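Long-range contact in cysteine desulfurase (Stenotrophomonas maltophilia, PDB 6WCI), which probably removes sulfur from L-cysteine with the help of pyridoxal 5'-phosphate, giving L-alanine and passing the sulfur to a carrier: residues E261-M266 with H291-G296. Numbering follows the deposited sequence.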
loop_
_atom_site.group_PDB
_atom_site.type_symbol
_atom_site.label_atom_id
_atom_site.label_comp_id
_atom_site.label_asym_id
_atom_site.label_seq_id
_atom_site.Cartn_x
_atom_site.Cartn_y
_atom_site.Cartn_z
ATOM N N GLU B 261 10.909 22.328 2.313
ATOM C CA GLU B 261 12.310 22.277 2.731
ATOM C C GLU B 261 12.680 20.916 3.310
ATOM O O GLU B 261 13.816 20.462 3.147
ATOM C CB GLU B 261 12.605 23.379 3.755
ATOM C CG GLU B 261 11.856 23.206 5.066
ATOM C CD GLU B 261 12.281 24.185 6.143
ATOM O OE1 GLU B 261 13.460 24.593 6.156
ATOM O OE2 GLU B 261 11.424 24.542 6.980
ATOM N N HIS B 262 11.741 20.251 3.987
ATOM C CA HIS B 262 12.029 18.929 4.532
ATOM C C HIS B 262 12.052 17.879 3.435
ATOM O O HIS B 262 12.938 17.016 3.413
ATOM C CB HIS B 262 11.001 18.563 5.603
ATOM C CG HIS B 262 11.000 19.498 6.772
ATOM N ND1 HIS B 262 12.122 20.191 7.167
ATOM C CD2 HIS B 262 10.011 19.866 7.623
ATOM C CE1 HIS B 262 11.827 20.944 8.215
ATOM N NE2 HIS B 262 10.553 20.763 8.511
ATOM N N LEU B 263 11.085 17.924 2.519
ATOM C CA LEU B 263 11.056 16.914 1.469
ATOM C C LEU B 263 12.322 16.968 0.623
ATOM O O LEU B 263 12.821 15.931 0.168
ATOM C CB LEU B 263 9.817 17.092 0.593
ATOM C CG LEU B 263 8.449 16.786 1.208
ATOM C CD1 LEU B 263 7.357 17.323 0.302
ATOM C CD2 LEU B 263 8.275 15.289 1.428
ATOM N N ASP B 264 12.867 18.164 0.409
ATOM C CA ASP B 264 14.083 18.254 -0.397
ATOM C C ASP B 264 15.296 17.729 0.366
ATOM O O ASP B 264 16.142 17.039 -0.213
ATOM C CB ASP B 264 14.307 19.693 -0.863
ATOM C CG ASP B 264 13.271 20.150 -1.883
ATOM O OD1 ASP B 264 12.600 19.287 -2.489
ATOM O OD2 ASP B 264 13.137 21.373 -2.086
ATOM N N ALA B 265 15.395 18.027 1.666
ATOM C CA ALA B 265 16.566 17.628 2.439
ATOM C C ALA B 265 16.552 16.150 2.822
ATOM O O ALA B 265 17.621 15.564 3.015
ATOM C CB ALA B 265 16.680 18.488 3.701
ATOM N N MET B 266 15.373 15.539 2.950
ATOM C CA MET B 266 15.281 14.162 3.422
ATOM C C MET B 266 15.806 13.188 2.367
ATOM O O MET B 266 15.479 13.320 1.182
ATOM C CB MET B 266 13.833 13.802 3.742
ATOM C CG MET B 266 13.306 14.372 5.068
ATOM S SD MET B 266 11.495 14.347 5.158
ATOM C CE MET B 266 11.111 12.621 4.943
ATOM N N HIS B 291 7.415 12.311 -5.949
ATOM C CA HIS B 291 7.686 10.969 -6.472
ATOM C C HIS B 291 8.962 10.369 -5.897
ATOM O O HIS B 291 9.086 9.140 -5.848
ATOM C CB HIS B 291 7.767 11.002 -7.996
ATOM C CG HIS B 291 6.459 11.309 -8.647
ATOM N ND1 HIS B 291 6.128 12.570 -9.093
ATOM C CD2 HIS B 291 5.384 10.526 -8.892
ATOM C CE1 HIS B 291 4.908 12.545 -9.601
ATOM N NE2 HIS B 291 4.436 11.318 -9.490
ATOM N N LYS B 292 9.899 11.213 -5.464
ATOM C CA LYS B 292 11.062 10.820 -4.681
ATOM C C LYS B 292 10.716 9.814 -3.586
ATOM O O LYS B 292 11.525 8.936 -3.266
ATOM C CB LYS B 292 11.694 12.081 -4.076
ATOM C CG LYS B 292 12.931 11.880 -3.221
ATOM C CD LYS B 292 13.405 13.234 -2.697
ATOM C CE LYS B 292 14.597 13.109 -1.769
ATOM N NZ LYS B 292 15.032 14.450 -1.321
ATOM N N PHE B 293 9.517 9.934 -3.005
ATOM C CA PHE B 293 9.108 9.119 -1.869
ATOM C C PHE B 293 8.003 8.123 -2.219
ATOM O O PHE B 293 7.444 7.498 -1.313
ATOM C CB PHE B 293 8.681 10.015 -0.689
ATOM C CG PHE B 293 9.787 10.907 -0.180
ATOM C CD1 PHE B 293 10.842 10.378 0.560
ATOM C CD2 PHE B 293 9.789 12.263 -0.466
ATOM C CE1 PHE B 293 11.887 11.203 1.021
ATOM C CE2 PHE B 293 10.815 13.099 -0.010
ATOM C CZ PHE B 293 11.876 12.562 0.735
ATOM N N GLU B 294 7.714 7.925 -3.510
ATOM C CA GLU B 294 6.699 6.984 -3.995
ATOM C C GLU B 294 7.385 5.978 -4.921
ATOM O O GLU B 294 7.470 6.191 -6.135
ATOM C CB GLU B 294 5.549 7.736 -4.716
ATOM C CG GLU B 294 4.757 8.694 -3.797
ATOM C CD GLU B 294 4.045 9.809 -4.558
ATOM O OE1 GLU B 294 4.130 9.831 -5.807
ATOM O OE2 GLU B 294 3.409 10.674 -3.906
ATOM N N ALA B 295 7.871 4.879 -4.351
ATOM C CA ALA B 295 8.638 3.890 -5.104
ATOM C C ALA B 295 7.711 2.814 -5.661
ATOM O O ALA B 295 6.825 2.327 -4.952
ATOM C CB ALA B 295 9.719 3.259 -4.220
ATOM N N GLY B 296 7.903 2.456 -6.939
ATOM C CA GLY B 296 7.158 1.354 -7.518
ATOM C C GLY B 296 5.725 1.730 -7.881
ATOM O O GLY B 296 5.287 2.874 -7.746
#
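The C-terminal end of helix 260-265 faces the short 3-10 turn at H291-K292, with L263 CA and K292 CA 8.7 Å apart. M266, the first residue past the helix, has left helical torsions. K292 reaches across with a fully extended chain, its CG anti to the backbone N (chi1 -180°). K292 NZ donates to M266 O at 2.8 Å, nearly in line with the carbonyl (161°). K292 NZ also donates to L263 O at 3.0 Å and lies in the plane of that carbonyl. D264 O also lies 3.0 Å from K292 NZ, but at a poor angle, so it is not a hydrogen bond. F293 lies beside the lysine chain, with K292 CG over the centre of one ring face. L263 O sits at the ring edge, in plane, 3.5 Å from F293 CE2. L263 CD2 also reaches F293 CE2, at 3.6 Å, and M266 CB meets F293 CZ at 3.8 Å. V109 of strand 108-111 touches both L263 and F293, while helix 114-126 packs on M266 and F293. The positive ammonium probably complements the negative end of the helix dipole. K292 thus grips two carbonyls at the end of the helix after strand 254-258, in the large domain of this fold-type I PLP enzyme.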